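Local coordinates for protein glycosyltransferase (Streptomyces viridochromogenes, PDB 2IUY) that probably transfers a sugar from a nucleotide donor, with retention of anomeric configuration, in the biosynthesis of the antibiotic avilamycin A, at residues S109-T114 with A132-G137; I143-D148 with G254-S259; P173-L178 with A237-V242; G248-P253 with T271-L276; T266-T271 with P281-V286. All blocks are in the same frame, centred on the assembly; numbering follows the deposited sequence.

Contact 1: S109-T114 with A132-G137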
# COMPACT_ATOMS: atom_id res chain seq x y z
N SER A 109 11.86 6.75 -8.52
CA SER A 109 10.69 5.82 -8.51
C SER A 109 10.43 5.29 -7.12
O SER A 109 11.36 5.08 -6.38
CB SER A 109 10.93 4.62 -9.48
OG SER A 109 11.23 5.07 -10.80
N SER A 110 9.17 5.00 -6.80
CA SER A 110 8.85 4.07 -5.69
C SER A 110 8.37 2.79 -6.37
O SER A 110 7.35 2.78 -7.06
CB SER A 110 7.73 4.58 -4.79
OG SER A 110 8.08 5.72 -4.04
N HIS A 111 9.10 1.71 -6.16
CA HIS A 111 8.71 0.39 -6.62
C HIS A 111 7.66 -0.29 -5.74
O HIS A 111 7.90 -0.56 -4.57
CB HIS A 111 9.93 -0.51 -6.78
CG HIS A 111 9.70 -1.61 -7.77
ND1 HIS A 111 9.13 -1.36 -9.01
CD2 HIS A 111 9.88 -2.95 -7.70
CE1 HIS A 111 8.99 -2.50 -9.66
NE2 HIS A 111 9.44 -3.48 -8.88
N HIS A 112 6.52 -0.58 -6.34
CA HIS A 112 5.41 -1.22 -5.64
C HIS A 112 5.16 -2.68 -6.09
O HIS A 112 4.05 -3.21 -5.89
CB HIS A 112 4.16 -0.37 -5.82
CG HIS A 112 4.34 1.05 -5.33
ND1 HIS A 112 4.71 1.34 -4.03
CD2 HIS A 112 4.19 2.24 -5.95
CE1 HIS A 112 4.80 2.65 -3.88
NE2 HIS A 112 4.47 3.22 -5.02
N PHE A 113 6.16 -3.30 -6.71
CA PHE A 113 5.91 -4.64 -7.32
C PHE A 113 6.91 -5.71 -6.86
O PHE A 113 8.02 -5.39 -6.47
CB PHE A 113 5.84 -4.53 -8.87
CG PHE A 113 4.72 -3.71 -9.34
CD1 PHE A 113 3.45 -4.24 -9.45
CD2 PHE A 113 4.90 -2.36 -9.66
CE1 PHE A 113 2.36 -3.46 -9.86
CE2 PHE A 113 3.84 -1.59 -10.10
CZ PHE A 113 2.58 -2.13 -10.20
N THR A 114 6.48 -6.98 -6.88
CA THR A 114 7.36 -8.12 -6.57
C THR A 114 8.39 -8.36 -7.69
O THR A 114 9.41 -9.03 -7.50
CB THR A 114 6.51 -9.37 -6.35
OG1 THR A 114 7.28 -10.36 -5.70
CG2 THR A 114 5.98 -9.94 -7.68
N ALA A 132 16.02 -6.59 -1.96
CA ALA A 132 16.81 -7.81 -2.19
C ALA A 132 16.25 -8.68 -3.37
O ALA A 132 16.99 -9.10 -4.28
CB ALA A 132 16.80 -8.62 -0.88
N HIS A 133 14.94 -8.95 -3.31
CA HIS A 133 14.21 -9.74 -4.22
C HIS A 133 14.24 -9.12 -5.63
O HIS A 133 14.28 -9.85 -6.67
CB HIS A 133 12.76 -9.82 -3.67
CG HIS A 133 11.85 -10.69 -4.47
ND1 HIS A 133 11.93 -12.07 -4.44
CD2 HIS A 133 10.85 -10.39 -5.33
CE1 HIS A 133 11.02 -12.58 -5.24
NE2 HIS A 133 10.35 -11.58 -5.80
N CYS A 134 14.20 -7.79 -5.70
CA CYS A 134 14.17 -7.09 -6.98
C CYS A 134 15.55 -6.82 -7.54
O CYS A 134 15.66 -6.21 -8.61
CB CYS A 134 13.39 -5.77 -6.85
SG CYS A 134 11.64 -6.05 -6.44
N GLY A 135 16.59 -7.25 -6.84
CA GLY A 135 17.96 -6.98 -7.30
C GLY A 135 18.46 -5.56 -7.07
O GLY A 135 19.43 -5.15 -7.71
N GLY A 136 17.84 -4.81 -6.15
CA GLY A 136 18.28 -3.44 -5.83
C GLY A 136 19.58 -3.46 -5.05
O GLY A 136 19.81 -4.34 -4.23
N GLY A 137 20.47 -2.50 -5.35
CA GLY A 137 21.79 -2.43 -4.69
C GLY A 137 21.68 -1.89 -3.27
O GLY A 137 20.62 -1.37 -2.87
O HOH W 1 8.36 -12.38 -7.56
O HOH W 2 11.85 -9.84 -8.31

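Contact 2: I143-D148 with G254-S259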
# COMPACT_ATOMS: atom_id res chain seq x y z
N ILE A 143 12.24 2.88 1.81
CA ILE A 143 11.37 3.86 2.43
C ILE A 143 9.99 3.25 2.44
O ILE A 143 9.42 3.04 1.39
CB ILE A 143 11.38 5.28 1.72
CG1 ILE A 143 12.77 5.93 1.67
CG2 ILE A 143 10.46 6.21 2.44
CD1 ILE A 143 12.82 7.21 0.80
N PRO A 144 9.46 2.91 3.63
CA PRO A 144 8.20 2.14 3.68
C PRO A 144 6.99 2.98 3.30
O PRO A 144 7.13 4.23 3.12
CB PRO A 144 8.17 1.64 5.14
CG PRO A 144 8.89 2.70 5.91
CD PRO A 144 10.01 3.13 4.99
N ILE A 145 5.84 2.32 3.14
CA ILE A 145 4.58 3.00 2.76
C ILE A 145 4.13 3.97 3.86
O ILE A 145 4.11 3.60 5.05
CB ILE A 145 3.47 2.00 2.41
CG1 ILE A 145 3.83 1.18 1.14
CG2 ILE A 145 2.15 2.67 2.31
CD1 ILE A 145 2.91 -0.04 0.96
N PRO A 146 3.83 5.22 3.46
CA PRO A 146 3.36 6.26 4.37
C PRO A 146 1.86 6.16 4.61
O PRO A 146 1.11 5.61 3.79
CB PRO A 146 3.65 7.55 3.59
CG PRO A 146 3.48 7.20 2.18
CD PRO A 146 3.96 5.73 2.08
N VAL A 147 1.44 6.73 5.73
CA VAL A 147 0.06 6.83 6.03
C VAL A 147 -0.19 8.22 6.66
O VAL A 147 0.57 8.66 7.52
CB VAL A 147 -0.36 5.58 6.90
CG1 VAL A 147 0.14 5.60 8.36
CG2 VAL A 147 -1.75 5.28 6.71
N ASP A 148 -1.22 8.92 6.19
CA ASP A 148 -1.66 10.19 6.78
C ASP A 148 -2.82 9.91 7.75
O ASP A 148 -3.95 9.58 7.31
CB ASP A 148 -2.09 11.14 5.65
CG ASP A 148 -2.58 12.50 6.15
OD1 ASP A 148 -2.52 12.82 7.36
OD2 ASP A 148 -3.04 13.28 5.27
N GLY A 254 5.22 -3.98 0.09
CA GLY A 254 5.02 -2.99 1.12
C GLY A 254 3.77 -3.09 1.98
O GLY A 254 3.75 -2.54 3.10
N ALA A 255 2.73 -3.76 1.48
CA ALA A 255 1.53 -4.09 2.28
C ALA A 255 0.92 -2.87 2.98
O ALA A 255 0.99 -2.70 4.19
CB ALA A 255 1.81 -5.20 3.31
N THR A 256 0.33 -2.02 2.17
CA THR A 256 -0.28 -0.79 2.62
C THR A 256 -1.32 -1.06 3.74
O THR A 256 -1.44 -0.28 4.67
CB THR A 256 -0.94 -0.08 1.39
OG1 THR A 256 -1.36 1.26 1.74
CG2 THR A 256 -2.13 -0.89 0.89
N VAL A 257 -2.01 -2.20 3.69
CA VAL A 257 -3.06 -2.50 4.70
C VAL A 257 -2.50 -2.54 6.12
O VAL A 257 -3.23 -2.28 7.05
CB VAL A 257 -3.82 -3.85 4.41
CG1 VAL A 257 -2.98 -5.10 4.84
CG2 VAL A 257 -5.23 -3.83 5.04
N VAL A 258 -1.21 -2.84 6.27
CA VAL A 258 -0.58 -2.89 7.60
C VAL A 258 -0.58 -1.49 8.27
O VAL A 258 -1.01 -1.34 9.44
CB VAL A 258 0.87 -3.48 7.55
CG1 VAL A 258 1.59 -3.41 8.95
CG2 VAL A 258 0.86 -4.94 7.09
N SER A 259 -0.08 -0.48 7.54
CA SER A 259 -0.01 0.89 8.06
C SER A 259 -1.41 1.46 8.23
O SER A 259 -1.66 2.22 9.18
CB SER A 259 0.89 1.80 7.17
OG SER A 259 0.38 1.82 5.85
O HOH W 3 5.56 -0.65 4.10
O HOH W 4 -0.82 4.21 2.08

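Contact 3: P173-L178 with A237-V242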
# COMPACT_ATOMS: atom_id res chain seq x y z
N PRO A 173 -4.81 -16.15 -4.21
CA PRO A 173 -4.01 -17.09 -3.42
C PRO A 173 -2.73 -16.51 -2.79
O PRO A 173 -2.44 -16.79 -1.61
CB PRO A 173 -3.68 -18.21 -4.43
CG PRO A 173 -4.86 -18.26 -5.31
CD PRO A 173 -5.12 -16.72 -5.54
N HIS A 174 -1.97 -15.70 -3.54
CA HIS A 174 -0.74 -15.13 -3.00
C HIS A 174 -1.01 -14.10 -1.86
O HIS A 174 -0.08 -13.77 -1.09
CB HIS A 174 0.11 -14.49 -4.11
CG HIS A 174 -0.56 -13.32 -4.76
ND1 HIS A 174 -1.57 -13.46 -5.68
CD2 HIS A 174 -0.39 -11.99 -4.59
CE1 HIS A 174 -1.98 -12.26 -6.08
NE2 HIS A 174 -1.29 -11.35 -5.42
N LYS A 175 -2.27 -13.61 -1.76
CA LYS A 175 -2.65 -12.67 -0.70
C LYS A 175 -3.12 -13.40 0.57
O LYS A 175 -3.22 -12.80 1.63
CB LYS A 175 -3.72 -11.66 -1.14
CG LYS A 175 -3.27 -10.73 -2.26
CD LYS A 175 -1.96 -9.99 -1.91
CE LYS A 175 -2.17 -8.98 -0.80
NZ LYS A 175 -1.10 -7.91 -0.81
N GLY A 176 -3.35 -14.71 0.45
CA GLY A 176 -3.57 -15.56 1.61
C GLY A 176 -4.97 -15.39 2.21
O GLY A 176 -5.12 -15.54 3.43
N ALA A 177 -5.97 -15.13 1.39
CA ALA A 177 -7.37 -15.05 1.86
C ALA A 177 -7.79 -16.35 2.55
O ALA A 177 -8.47 -16.35 3.59
CB ALA A 177 -8.34 -14.69 0.70
N LEU A 178 -7.39 -17.46 1.94
CA LEU A 178 -7.73 -18.80 2.44
C LEU A 178 -7.11 -19.07 3.78
O LEU A 178 -7.76 -19.51 4.73
CB LEU A 178 -7.31 -19.88 1.42
CG LEU A 178 -7.54 -21.32 1.97
CD1 LEU A 178 -9.04 -21.64 1.92
CD2 LEU A 178 -6.79 -22.31 1.16
N ALA A 237 -3.00 -10.03 7.42
CA ALA A 237 -2.23 -9.79 6.19
C ALA A 237 -1.40 -11.04 5.95
O ALA A 237 -0.33 -11.21 6.52
CB ALA A 237 -1.32 -8.57 6.39
N MSE A 238 -1.91 -11.94 5.10
CA MSE A 238 -1.45 -13.35 5.09
C MSE A 238 -0.84 -13.75 3.78
O MSE A 238 -1.02 -14.87 3.34
CB MSE A 238 -2.64 -14.27 5.39
CG MSE A 238 -3.42 -13.94 6.67
SE MSE A 238 -2.40 -14.13 8.28
CE MSE A 238 -2.38 -16.12 8.37
N SER A 239 -0.07 -12.84 3.18
CA SER A 239 0.55 -13.06 1.90
C SER A 239 1.36 -14.36 1.98
O SER A 239 1.95 -14.65 3.02
CB SER A 239 1.40 -11.86 1.46
OG SER A 239 0.58 -10.72 1.24
N GLN A 240 1.32 -15.13 0.90
CA GLN A 240 1.89 -16.47 0.87
C GLN A 240 3.03 -16.53 -0.13
O GLN A 240 3.02 -15.86 -1.16
CB GLN A 240 0.81 -17.52 0.51
CG GLN A 240 -0.36 -17.62 1.52
CD GLN A 240 0.05 -18.15 2.90
OE1 GLN A 240 0.63 -19.23 3.02
NE2 GLN A 240 -0.29 -17.40 3.95
N ALA A 241 4.04 -17.32 0.18
CA ALA A 241 5.16 -17.45 -0.75
C ALA A 241 4.84 -18.49 -1.85
O ALA A 241 5.20 -19.67 -1.78
CB ALA A 241 6.46 -17.74 -0.01
N VAL A 242 4.08 -18.05 -2.83
CA VAL A 242 3.66 -18.93 -3.91
C VAL A 242 4.08 -18.25 -5.19
O VAL A 242 4.42 -17.06 -5.13
CB VAL A 242 2.11 -19.17 -3.91
CG1 VAL A 242 1.68 -19.98 -2.63
CG2 VAL A 242 1.32 -17.88 -4.04
O HOH W 5 -3.18 -10.65 2.82

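Contact 4: G248-P253 with T271-L276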
# COMPACT_ATOMS: atom_id res chain seq x y z
N GLY A 248 8.43 -16.08 -10.47
CA GLY A 248 9.16 -16.23 -9.21
C GLY A 248 8.24 -16.31 -8.01
O GLY A 248 7.01 -16.28 -8.14
N ILE A 249 8.84 -16.39 -6.83
CA ILE A 249 8.05 -16.45 -5.61
C ILE A 249 7.52 -15.07 -5.28
O ILE A 249 8.24 -14.07 -5.39
CB ILE A 249 8.84 -17.00 -4.41
CG1 ILE A 249 9.38 -18.40 -4.71
CG2 ILE A 249 7.90 -17.22 -3.23
CD1 ILE A 249 8.25 -19.48 -4.90
N TRP A 250 6.24 -15.02 -4.91
CA TRP A 250 5.62 -13.80 -4.41
C TRP A 250 6.40 -13.25 -3.17
O TRP A 250 6.74 -13.98 -2.23
CB TRP A 250 4.12 -14.00 -4.10
CG TRP A 250 3.49 -12.69 -3.59
CD1 TRP A 250 3.27 -12.33 -2.29
CD2 TRP A 250 3.05 -11.58 -4.38
NE1 TRP A 250 2.71 -11.09 -2.23
CE2 TRP A 250 2.58 -10.60 -3.50
CE3 TRP A 250 2.98 -11.35 -5.76
CZ2 TRP A 250 2.05 -9.37 -3.94
CZ3 TRP A 250 2.44 -10.13 -6.21
CH2 TRP A 250 1.97 -9.15 -5.30
N CYS A 251 6.65 -11.95 -3.19
CA CYS A 251 7.33 -11.28 -2.08
C CYS A 251 6.59 -9.95 -1.85
O CYS A 251 6.71 -9.04 -2.68
CB CYS A 251 8.79 -11.02 -2.48
SG CYS A 251 9.82 -10.08 -1.30
N GLU A 252 5.80 -9.86 -0.78
CA GLU A 252 4.89 -8.69 -0.57
C GLU A 252 5.77 -7.43 -0.57
O GLU A 252 6.69 -7.35 0.22
CB GLU A 252 4.08 -8.83 0.72
CG GLU A 252 2.93 -7.79 0.89
CD GLU A 252 1.89 -7.93 -0.18
OE1 GLU A 252 1.44 -9.06 -0.44
OE2 GLU A 252 1.54 -6.93 -0.81
N PRO A 253 5.61 -6.51 -1.54
CA PRO A 253 6.49 -5.31 -1.53
C PRO A 253 6.44 -4.38 -0.31
O PRO A 253 7.53 -4.04 0.25
CB PRO A 253 6.13 -4.56 -2.82
CG PRO A 253 5.37 -5.53 -3.66
CD PRO A 253 4.79 -6.59 -2.76
N THR A 271 1.77 -13.15 8.04
CA THR A 271 2.89 -14.02 7.77
C THR A 271 4.18 -13.18 7.76
O THR A 271 4.12 -11.97 8.01
CB THR A 271 2.72 -14.69 6.42
OG1 THR A 271 2.67 -13.66 5.41
CG2 THR A 271 1.42 -15.52 6.40
N GLY A 272 5.32 -13.83 7.52
CA GLY A 272 6.60 -13.16 7.39
C GLY A 272 6.98 -12.90 5.94
O GLY A 272 8.13 -12.57 5.64
N ASN A 273 6.02 -13.05 5.03
CA ASN A 273 6.26 -12.84 3.61
C ASN A 273 6.72 -11.44 3.23
O ASN A 273 6.05 -10.43 3.59
CB ASN A 273 5.02 -13.17 2.78
CG ASN A 273 5.32 -13.19 1.31
OD1 ASN A 273 5.09 -12.19 0.59
ND2 ASN A 273 5.92 -14.29 0.86
N GLY A 274 7.84 -11.38 2.49
CA GLY A 274 8.29 -10.09 1.92
C GLY A 274 8.43 -9.04 3.01
O GLY A 274 8.98 -9.30 4.05
N CYS A 275 7.82 -7.89 2.80
CA CYS A 275 7.87 -6.78 3.77
C CYS A 275 7.21 -7.10 5.12
O CYS A 275 7.49 -6.45 6.13
CB CYS A 275 7.18 -5.56 3.15
SG CYS A 275 5.37 -5.66 3.09
N LEU A 276 6.31 -8.08 5.15
CA LEU A 276 5.58 -8.36 6.40
C LEU A 276 6.47 -8.69 7.60
O LEU A 276 6.20 -8.26 8.73
CB LEU A 276 4.53 -9.44 6.17
CG LEU A 276 3.51 -9.01 5.09
CD1 LEU A 276 2.60 -10.20 4.78
CD2 LEU A 276 2.66 -7.78 5.53

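Contact 5: T266-T271 with P281-V286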
# COMPACT_ATOMS: atom_id res chain seq x y z
N THR A 266 -5.74 -0.53 14.84
CA THR A 266 -6.03 -1.96 14.66
C THR A 266 -4.75 -2.77 14.47
O THR A 266 -4.00 -2.55 13.51
CB THR A 266 -7.08 -2.20 13.50
OG1 THR A 266 -8.31 -1.54 13.84
CG2 THR A 266 -7.37 -3.76 13.20
N PRO A 267 -4.54 -3.76 15.35
CA PRO A 267 -3.32 -4.55 15.29
C PRO A 267 -3.41 -5.55 14.11
O PRO A 267 -4.48 -5.71 13.51
CB PRO A 267 -3.30 -5.26 16.66
CG PRO A 267 -4.81 -5.50 16.94
CD PRO A 267 -5.49 -4.24 16.40
N VAL A 268 -2.31 -6.21 13.82
CA VAL A 268 -2.20 -6.99 12.60
C VAL A 268 -1.63 -8.34 12.93
O VAL A 268 -0.65 -8.44 13.62
CB VAL A 268 -1.31 -6.27 11.53
CG1 VAL A 268 -1.20 -7.10 10.24
CG2 VAL A 268 -1.89 -4.88 11.22
N VAL A 269 -2.27 -9.40 12.45
CA VAL A 269 -1.61 -10.70 12.36
C VAL A 269 -1.17 -10.90 10.91
O VAL A 269 -1.98 -10.77 10.02
CB VAL A 269 -2.56 -11.85 12.75
CG1 VAL A 269 -1.89 -13.24 12.46
CG2 VAL A 269 -3.01 -11.70 14.17
N GLY A 270 0.10 -11.21 10.67
CA GLY A 270 0.52 -11.53 9.32
C GLY A 270 1.50 -12.70 9.25
O GLY A 270 2.00 -13.18 10.26
N THR A 271 1.77 -13.15 8.04
CA THR A 271 2.89 -14.02 7.77
C THR A 271 4.18 -13.18 7.76
O THR A 271 4.12 -11.97 8.01
CB THR A 271 2.72 -14.69 6.42
OG1 THR A 271 2.67 -13.66 5.41
CG2 THR A 271 1.42 -15.52 6.40
N PRO A 281 5.64 -7.05 13.03
CA PRO A 281 5.98 -7.15 14.46
C PRO A 281 5.86 -5.79 15.18
O PRO A 281 5.62 -5.75 16.38
CB PRO A 281 7.44 -7.63 14.46
CG PRO A 281 7.60 -8.31 13.10
CD PRO A 281 6.80 -7.41 12.19
N SER A 282 5.98 -4.71 14.44
CA SER A 282 5.84 -3.38 15.06
C SER A 282 4.42 -3.10 15.53
O SER A 282 4.22 -2.24 16.37
CB SER A 282 6.26 -2.29 14.07
OG SER A 282 7.61 -2.40 13.74
N VAL A 283 3.45 -3.80 14.95
CA VAL A 283 2.02 -3.54 15.20
C VAL A 283 1.19 -4.84 15.44
O VAL A 283 -0.03 -4.87 15.27
CB VAL A 283 1.43 -2.66 14.06
CG1 VAL A 283 2.18 -1.29 13.97
CG2 VAL A 283 1.46 -3.41 12.69
N GLY A 284 1.87 -5.93 15.77
CA GLY A 284 1.18 -7.20 16.01
C GLY A 284 2.16 -8.35 15.98
O GLY A 284 3.24 -8.26 16.54
N GLU A 285 1.80 -9.43 15.31
CA GLU A 285 2.56 -10.66 15.42
C GLU A 285 2.55 -11.39 14.09
O GLU A 285 1.49 -11.54 13.42
CB GLU A 285 1.91 -11.56 16.52
CG GLU A 285 2.70 -12.87 16.82
CD GLU A 285 2.15 -13.67 18.00
OE1 GLU A 285 1.91 -13.06 19.07
OE2 GLU A 285 2.00 -14.91 17.87
N VAL A 286 3.72 -11.94 13.77
CA VAL A 286 3.94 -12.83 12.64
C VAL A 286 3.55 -14.28 12.99
O VAL A 286 3.82 -14.78 14.08
CB VAL A 286 5.40 -12.72 12.12
CG1 VAL A 286 5.74 -13.81 11.07
CG2 VAL A 286 5.62 -11.35 11.48

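Contact 1: S109-T114 with A132-G137
In the first of the two Rossmann-like domains of this GT-B fold, the loop leaving strand 106-111 meets the end of helix 128-133, which finishes in a Schellman motif with Gly-135 at positive phi. Cys-134 reaches across with SG anti to its carbonyl carbon (chi1 -64°). Cys-134 SG lies 3.7 Å from Phe-113 O and 3.8 Å from His-111 CD2, close to the plane of the imidazole and therefore at its edge. His-111 is fixed from other directions: its NE2 bonds to Thr-115 O, and Phe-113 N sits above the centre of one ring face. Beside the cysteine, His-133 extends its ring with CG anti to the backbone N (chi1 -176°), and CD2 points edge-on at Thr-114 O, 2.9 Å away. Two waters bridge the polar atoms. One accepts from Thr-114 OG1 at 3.0 Å and bonds to His-133 NE2 at 2.8 Å; the other donates to both Thr-114 O (2.7 Å) and His-133 O (2.9 Å). Thr-114 OG1 thus has two bonds, giving its proton to the first water and accepting from Cys-251 N, which ties this corner to the second domain. The contact combines a sulfur lying at a ring edge with water-bridged oxygens, so that the helix end meets the loop largely through solvent.

Contact 2: I143-D148 with G254-S259
Ile-145 lies in the linker that leads from the first Rossmann-like domain of the GT-B fold to the second, and it packs on the N-terminal turn of helix 256-263, where Thr-256 and Val-257 belong to the UDP site. Its CB points at the helix and branches there. The CG2 methyl of Ile-145, anti to the backbone N, comes 3.8 Å from Thr-256 OG1 and lies a little farther from Ser-259 OG. The other branch leaves with CG1 beside the backbone N (chi1 -65°) and runs on extended (chi2 167°), so that CD1 is delivered to the loop just ahead of the helix. Ile-145 CD1 rests 3.3 Å from Gly-254 C and 3.5 Å from Thr-256 N, pressed against the backbone; such an approach is possible because glycine has no CB on that side. Farther along, Val-147 straddles Ser-259, and its CG1 and CG2 both lie near the serine carbonyl oxygen. Trp-319 of helix 308-319 adds to this packing, touching Ser-259 and sharing a backbone hydrogen bond with Val-147. Around the apolar centre, water supplies the polar links: one molecule accepts from Ile-145 N (3.1 Å) and donates to Gly-254 O (2.8 Å), while a second donates to Pro-146 O and bonds to Thr-256 OG1. The serine hydroxyl turns back into its own helix: with chi1 at 59°, Ser-259 OG donates to Thr-256 O at 3.0 Å, in the carbonyl plane and on a lone pair.

Contact 3: P173-L178 with A237-V242
His-174, Gly-176 and Ser-239 carry this junction in the second Rossmann-like domain, between the 3-10 turn 173-175 that leads into helix 177-187 and the loop leaving strand 234-237. His-174 contributes mainly its backbone: its O accepts from Gln-240 N at 2.8 Å, with an N-H...O angle of 163° and the donor well above the carbonyl plane, and Ser-239 CA brings a C-H to the same oxygen at 3.1 Å. The CB of His-174 lies 3.6 Å from Val-242 CG2. With CG between the backbone N and the carbonyl carbon (chi1 65°), the imidazole swings off to meet the rings of Trp-246 and Trp-250 and to bond Arg-170 through NE2. Gly-176, the helix N-cap, has positive phi and brings its CA to 3.2 Å from O of Met-238 (modelled as selenomethionine) in a nearly straight C-H...O contact; a CB there would collide with that oxygen. Met-238 O also accepts a hydrogen bond from Gln-240 NE2 at 2.7 Å, within its own loop. Ser-239 OG passes alongside the bent aliphatic chain of Lys-175, 3.8 Å from its CE. Both polar ends converge on Glu-252, the hydroxyl by a hydrogen bond and the ammonium by a salt bridge, which probably steadies Lys-175, a residue of the UDP site. A water donates to Lys-175 O at 2.5 Å and accepts from Met-238 N at 2.9 Å.

Contact 4: G248-P253 with T271-L276
The amide of Asn-273 reads the backbone of segment 248-253 much as a peptide group would. Asn-273 ND2 donates to Trp-250 O at 3.2 Å in a nearly straight bond, the oxygen lying in the amide plane, and Asn-273 OD1 accepts from Glu-252 N at 2.8 Å. A third bond runs from Cys-275 N to Glu-252 O (2.9 Å, 168°), in the carbonyl plane. Asn-273 OD1 also lies 3.4 Å from Trp-250 CD1; the two side chains cross at about a right angle, with amide and indole planes 10° apart. Asn-273 CG is anti to the backbone N (chi1 -170°). What positions these groups is a type II' turn from Asn-273 to Leu-276, with Gly-274 at positive phi; its CA slides in to 3.6 Å from Cys-251 SG. Asn-273 ND2 has a further partner in Tyr-289 OH. Glu-252 opens the EX7E motif of retaining GT-4 enzymes, which ends at Glu-260 of the UDP site. Glu-252 OE1 accepts from Trp-250 NE1 at 3.0 Å, from above the carboxylate plane; the carboxylate otherwise faces Ser-239 and Lys-175. The two loops follow strands 234-237 and 268-270 and lead into helices 256-263 and 276-279, with helix 128-133 of the first domain touching Cys-251 and Pro-253.

Contact 5: T266-T271 with P281-V286
Val-268 and Val-283 lie side by side and point the same way, their CG2 methyls 3.9 Å apart, at the start of the parallel pairing between strands 268-270 and 284-286. These strands and helix 276-279 form a beta-alpha-beta unit at one border of the sheet in the second Rossmann-like domain. Val-268 meets Ala-261 of helix 256-263, and Val-283 meets both that helix and Trp-319 of helix 308-319. On the other face Val-269 and Glu-285 stand next to each other. Val-269 CG1 stays 3.9 Å from Glu-285 O, whereas the glutamate, extended through chi1 and chi2, carries its carboxylate away to Thr-301. Val-286 returns to the face on which Gly-270 has no side chain and lays CG1 3.7 Å from Thr-271 C. The strand directions differ by 6°, and three bonds alternate between them: Val-268 N to Val-283 O (3.0 Å), Glu-285 N to Val-268 O (3.1 Å) and Gly-270 N to Glu-285 O (3.1 Å). The middle one arrives nearly along the C=O axis. Gly-284, with backbone angles that crowd any CB, brings its CA to 3.3 Å from Val-268 O, so that oxygen receives both an N-H and a C-H. Hydrogen bonds and weaker C-H...O contacts thus hold the seam, while Val-269 is bonded to strand 234-237 on its other side; Val-268 and Val-283 supply an apolar layer beneath the helices.

How the contacts relate
Contacts 2 and 5 both touch helix 256-263, contact 2 near the chain's centre at the domain linker and contact 5 at the sheet border; contact 2 is mainly aliphatic with water bridges, contact 5 mainly strand hydrogen bonds with a valine pair. Contacts 3 and 4, whose centres are about 9 Å apart, form one polar cluster at the strand ends, joined by a shared carboxylate and by a hydrogen bond between Ser-239 O and Thr-271 OG1. Thr-271 also belongs to contact 5. Contact 1 lies in the other domain, yet reaches contact 4 through a single polar link and some packing. All five are largely buried, with partly exposed residues in each.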